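Local coordinates for protein major extracellular endoglucanase (Xanthomonas campestris pv. campestris, PDB 4TUF) that hydrolyses internal beta-1,4-glucosidic linkages of cellulose and related beta-glucans through its secreted family 5 TIM-barrel catalytic domain, at residues A269-G281 with L301-S313. Sequence-based numbering, arbitrary orientation.
With 2HP (dihydrogenphosphate ion), chain I.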
loop_
_atom_site.group_PDB
_atom_site.type_symbol
_atom_site.label_atom_id
_atom_site.label_comp_id
_atom_site.label_asym_id
_atom_site.label_seq_id
_atom_site.Cartn_x
_atom_site.Cartn_y
_atom_site.Cartn_z
ATOM N N ALA A 269 -8.615 4.793 -14.534
ATOM C CA ALA A 269 -7.355 5.530 -14.627
ATOM C C ALA A 269 -7.509 6.859 -15.342
ATOM O O ALA A 269 -6.799 7.813 -15.036
ATOM C CB ALA A 269 -6.303 4.690 -15.327
ATOM N N GLY A 270 -8.437 6.917 -16.292
ATOM C CA GLY A 270 -8.608 8.095 -17.122
ATOM C C GLY A 270 -9.323 9.246 -16.443
ATOM O O GLY A 270 -9.259 10.379 -16.915
ATOM N N THR A 271 -10.000 8.966 -15.334
ATOM C CA THR A 271 -10.768 9.999 -14.641
ATOM C C THR A 271 -10.384 10.159 -13.163
ATOM O O THR A 271 -10.793 11.119 -12.511
ATOM C CB THR A 271 -12.278 9.715 -14.737
ATOM O OG1 THR A 271 -12.549 8.398 -14.245
ATOM C CG2 THR A 271 -12.740 9.807 -16.178
ATOM N N HIS A 272 -9.600 9.223 -12.638
ATOM C CA HIS A 272 -9.125 9.310 -11.260
ATOM C C HIS A 272 -7.620 9.116 -11.171
ATOM O O HIS A 272 -7.044 8.346 -11.936
ATOM C CB HIS A 272 -9.807 8.266 -10.377
ATOM C CG HIS A 272 -11.273 8.488 -10.183
ATOM N ND1 HIS A 272 -12.218 8.054 -11.089
ATOM C CD2 HIS A 272 -11.958 9.086 -9.181
ATOM C CE1 HIS A 272 -13.422 8.381 -10.655
ATOM N NE2 HIS A 272 -13.292 9.009 -9.500
ATOM N N ALA A 273 -6.984 9.809 -10.232
ATOM C CA ALA A 273 -5.597 9.514 -9.897
ATOM C C ALA A 273 -5.548 8.086 -9.390
ATOM O O ALA A 273 -6.290 7.730 -8.473
ATOM C CB ALA A 273 -5.060 10.479 -8.853
ATOM N N LEU A 274 -4.696 7.266 -9.998
ATOM C CA LEU A 274 -4.646 5.851 -9.657
ATOM C C LEU A 274 -3.235 5.283 -9.711
ATOM O O LEU A 274 -2.433 5.630 -10.578
ATOM C CB LEU A 274 -5.568 5.058 -10.586
ATOM C CG LEU A 274 -5.876 3.591 -10.267
ATOM C CD1 LEU A 274 -7.265 3.233 -10.771
ATOM C CD2 LEU A 274 -4.840 2.655 -10.879
ATOM N N LEU A 275 -2.946 4.412 -8.756
ATOM C CA LEU A 275 -1.717 3.637 -8.735
ATOM C C LEU A 275 -1.991 2.343 -7.975
ATOM O O LEU A 275 -3.035 2.206 -7.341
ATOM C CB LEU A 275 -0.574 4.432 -8.092
ATOM C CG LEU A 275 -0.778 5.138 -6.742
ATOM C CD1 LEU A 275 -0.920 4.172 -5.578
ATOM C CD2 LEU A 275 0.373 6.097 -6.477
ATOM N N LEU A 276 -1.061 1.398 -8.021
ATOM C CA LEU A 276 -1.213 0.178 -7.238
ATOM C C LEU A 276 -0.549 0.294 -5.860
ATOM O O LEU A 276 0.639 0.581 -5.753
ATOM C CB LEU A 276 -0.633 -1.006 -8.000
ATOM C CG LEU A 276 -1.308 -1.282 -9.335
ATOM C CD1 LEU A 276 -0.571 -2.379 -10.090
ATOM C CD2 LEU A 276 -2.757 -1.650 -9.103
ATOM N N GLY A 277 -1.325 0.065 -4.806
ATOM C CA GLY A 277 -0.790 0.063 -3.457
ATOM C C GLY A 277 0.103 -1.136 -3.198
ATOM O O GLY A 277 1.098 -1.039 -2.482
ATOM N N GLU A 278 -0.262 -2.275 -3.775
ATOM C CA GLU A 278 0.556 -3.482 -3.702
ATOM C C GLU A 278 0.470 -4.266 -5.003
ATOM O O GLU A 278 -0.621 -4.544 -5.504
ATOM C CB GLU A 278 0.117 -4.383 -2.542
ATOM C CG GLU A 278 0.388 -3.835 -1.153
ATOM C CD GLU A 278 -0.075 -4.783 -0.067
ATOM O OE1 GLU A 278 -0.300 -5.966 -0.387
ATOM O OE2 GLU A 278 -0.218 -4.353 1.100
ATOM N N PHE A 279 1.627 -4.615 -5.547
ATOM C CA PHE A 279 1.707 -5.578 -6.635
ATOM C C PHE A 279 3.082 -6.242 -6.591
ATOM O O PHE A 279 4.057 -5.641 -6.124
ATOM C CB PHE A 279 1.457 -4.910 -7.987
ATOM C CG PHE A 279 2.558 -3.989 -8.425
ATOM C CD1 PHE A 279 2.636 -2.696 -7.933
ATOM C CD2 PHE A 279 3.510 -4.413 -9.338
ATOM C CE1 PHE A 279 3.649 -1.846 -8.338
ATOM C CE2 PHE A 279 4.525 -3.568 -9.750
ATOM C CZ PHE A 279 4.596 -2.285 -9.251
ATOM N N GLY A 280 3.166 -7.484 -7.053
ATOM C CA GLY A 280 4.414 -8.214 -6.948
ATOM C C GLY A 280 4.255 -9.716 -6.930
ATOM O O GLY A 280 3.148 -10.243 -7.080
ATOM N N GLY A 281 5.374 -10.407 -6.743
ATOM C CA GLY A 281 5.420 -11.853 -6.852
ATOM C C GLY A 281 6.842 -12.348 -7.030
ATOM O O GLY A 281 7.775 -11.553 -7.127
ATOM N N LEU A 301 0.285 -1.170 -17.375
ATOM C CA LEU A 301 0.345 0.048 -16.575
ATOM C C LEU A 301 0.902 1.217 -17.388
ATOM O O LEU A 301 0.325 2.308 -17.391
ATOM C CB LEU A 301 1.192 -0.174 -15.323
ATOM C CG LEU A 301 0.585 -1.025 -14.207
ATOM C CD1 LEU A 301 1.597 -1.247 -13.085
ATOM C CD2 LEU A 301 -0.676 -0.375 -13.673
ATOM N N ARG A 302 2.018 0.984 -18.079
ATOM C CA ARG A 302 2.629 2.003 -18.930
ATOM C C ARG A 302 1.632 2.535 -19.960
ATOM O O ARG A 302 1.606 3.731 -20.255
ATOM C CB ARG A 302 3.863 1.445 -19.646
ATOM C CG ARG A 302 5.019 1.030 -18.735
ATOM C CD ARG A 302 5.921 2.201 -18.390
ATOM N NE ARG A 302 6.470 2.831 -19.588
ATOM C CZ ARG A 302 7.153 3.973 -19.587
ATOM N NH1 ARG A 302 7.377 4.619 -18.446
ATOM N NH2 ARG A 302 7.609 4.472 -20.730
ATOM N N SER A 303 0.804 1.640 -20.493
ATOM C CA SER A 303 -0.149 1.999 -21.539
ATOM C C SER A 303 -1.322 2.815 -20.992
ATOM O O SER A 303 -1.956 3.579 -21.723
ATOM C CB SER A 303 -0.670 0.741 -22.236
ATOM O OG SER A 303 -1.584 0.036 -21.415
ATOM N N LYS A 304 -1.614 2.650 -19.705
ATOM C CA LYS A 304 -2.683 3.410 -19.070
ATOM C C LYS A 304 -2.161 4.735 -18.518
ATOM O O LYS A 304 -2.875 5.445 -17.812
ATOM C CB LYS A 304 -3.337 2.591 -17.952
ATOM C CG LYS A 304 -4.093 1.362 -18.438
ATOM C CD LYS A 304 -5.207 1.725 -19.418
ATOM C CE LYS A 304 -6.329 2.503 -18.738
ATOM N NZ LYS A 304 -7.419 2.862 -19.699
ATOM N N GLY A 305 -0.912 5.063 -18.841
ATOM C CA GLY A 305 -0.307 6.308 -18.406
ATOM C C GLY A 305 0.148 6.261 -16.961
ATOM O O GLY A 305 0.392 7.299 -16.344
ATOM N N ILE A 306 0.267 5.049 -16.425
ATOM C CA ILE A 306 0.672 4.847 -15.041
ATOM C C ILE A 306 2.126 4.407 -14.933
ATOM O O ILE A 306 2.497 3.360 -15.454
ATOM C CB ILE A 306 -0.202 3.787 -14.358
ATOM C CG1 ILE A 306 -1.686 4.140 -14.501
ATOM C CG2 ILE A 306 0.208 3.624 -12.900
ATOM C CD1 ILE A 306 -2.618 3.054 -13.994
ATOM N N ASN A 307 2.949 5.199 -14.255
ATOM C CA ASN A 307 4.349 4.830 -14.059
ATOM C C ASN A 307 4.775 4.952 -12.600
ATOM O O ASN A 307 5.902 5.355 -12.299
ATOM C CB ASN A 307 5.264 5.676 -14.959
ATOM C CG ASN A 307 5.120 7.171 -14.723
ATOM O OD1 ASN A 307 4.551 7.612 -13.725
ATOM N ND2 ASN A 307 5.653 7.960 -15.648
ATOM N N GLN A 308 3.864 4.600 -11.697
ATOM C CA GLN A 308 4.134 4.668 -10.268
ATOM C C GLN A 308 3.276 3.684 -9.495
ATOM O O GLN A 308 2.323 3.119 -10.026
ATOM C CB GLN A 308 3.901 6.082 -9.739
ATOM C CG GLN A 308 2.527 6.648 -10.044
ATOM C CD GLN A 308 2.361 8.055 -9.512
ATOM O OE1 GLN A 308 3.122 8.494 -8.650
ATOM N NE2 GLN A 308 1.368 8.771 -10.021
ATOM N N GLY A 309 3.625 3.486 -8.232
ATOM C CA GLY A 309 2.949 2.511 -7.403
ATOM C C GLY A 309 3.892 2.007 -6.334
ATOM O O GLY A 309 5.015 2.498 -6.210
ATOM N N PHE A 310 3.439 1.028 -5.558
ATOM C CA PHE A 310 4.234 0.504 -4.459
ATOM C C PHE A 310 4.417 -0.999 -4.588
ATOM O O PHE A 310 3.480 -1.768 -4.360
ATOM C CB PHE A 310 3.579 0.844 -3.122
ATOM C CG PHE A 310 3.528 2.320 -2.830
ATOM C CD1 PHE A 310 2.466 3.089 -3.270
ATOM C CD2 PHE A 310 4.549 2.937 -2.123
ATOM C CE1 PHE A 310 2.424 4.447 -3.005
ATOM C CE2 PHE A 310 4.512 4.293 -1.859
ATOM C CZ PHE A 310 3.449 5.048 -2.299
ATOM N N TYR A 311 5.626 -1.414 -4.957
ATOM C CA TYR A 311 5.945 -2.831 -5.082
ATOM C C TYR A 311 5.828 -3.583 -3.756
ATOM O O TYR A 311 6.084 -3.024 -2.691
ATOM C CB TYR A 311 7.358 -3.008 -5.642
ATOM C CG TYR A 311 7.612 -4.398 -6.169
ATOM C CD1 TYR A 311 7.087 -4.801 -7.391
ATOM C CD2 TYR A 311 8.360 -5.315 -5.442
ATOM C CE1 TYR A 311 7.306 -6.076 -7.880
ATOM C CE2 TYR A 311 8.583 -6.594 -5.925
ATOM C CZ TYR A 311 8.053 -6.966 -7.145
ATOM O OH TYR A 311 8.272 -8.233 -7.633
ATOM N N TRP A 312 5.427 -4.847 -3.824
ATOM C CA TRP A 312 5.354 -5.726 -2.662
ATOM C C TRP A 312 6.370 -6.861 -2.806
ATOM O O TRP A 312 6.161 -7.747 -3.639
ATOM C CB TRP A 312 3.936 -6.294 -2.535
ATOM C CG TRP A 312 3.664 -7.087 -1.296
ATOM C CD1 TRP A 312 3.928 -6.711 -0.020
ATOM C CD2 TRP A 312 3.027 -8.372 -1.212
ATOM N NE1 TRP A 312 3.521 -7.687 0.860
ATOM C CE2 TRP A 312 2.962 -8.716 0.152
ATOM C CE3 TRP A 312 2.526 -9.271 -2.155
ATOM C CZ2 TRP A 312 2.407 -9.918 0.597
ATOM C CZ3 TRP A 312 1.964 -10.458 -1.708
ATOM C CH2 TRP A 312 1.917 -10.773 -0.349
ATOM N N SER A 313 7.447 -6.865 -2.019
ATOM C CA SER A 313 7.746 -5.857 -1.004
ATOM C C SER A 313 9.249 -5.643 -0.905
ATOM O O SER A 313 10.019 -6.227 -1.663
ATOM C CB SER A 313 7.217 -6.289 0.358
ATOM O OG SER A 313 7.849 -7.490 0.763
HETATM P P 2HP I . -16.137 7.307 -13.325
HETATM O O1 2HP I . -16.293 8.704 -13.884
HETATM O O2 2HP I . -14.668 6.964 -13.263
HETATM O O3 2HP I . -16.729 7.249 -11.937
HETATM O O4 2HP I . -16.850 6.309 -14.208
#
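Phe279 and Tyr311 form a T-shaped pair, the edge of Tyr311 turned to the face of Phe279 with planes at 88°. Phe279 CG sits between its backbone N and carbonyl carbon (chi1 70°), which swings the ring back to Tyr311 although its CB departs from that strand. The same tyrosine ring carries Phe279 O over one face, 3.4 Å from Tyr311 CD1, while its hydroxyl bonds to Gln294. Two backbone bonds tie the segments: Phe310 N to Leu276 O (2.8 Å) and Trp312 N to Phe279 O (2.8 Å). Gly280 suits its place because its extended backbone, at phi 155°, is hardly open to other residues. Leu276 CD1 meets Leu301 CD1 (3.9 Å) of helix 288-303, and Leu274 CD2 meets Ile306 CD1 (3.8 Å) in the loop after it. Packing is sparser at the partly exposed end, where Ala269 CB touches Lys304 CE (4.1 Å) and Ile306 CD1, and exposed Thr271 hydrogen-bonds a phosphate. These segments belong to the last beta-alpha-beta unit of the TIM barrel. Glu278, the nucleophile by similarity, has OE1 loosely over the rim of one Trp312 face; the salt bridge to Arg58 and hydrogen bond with Tyr238 would hold its carboxylate, with Trp312 alongside.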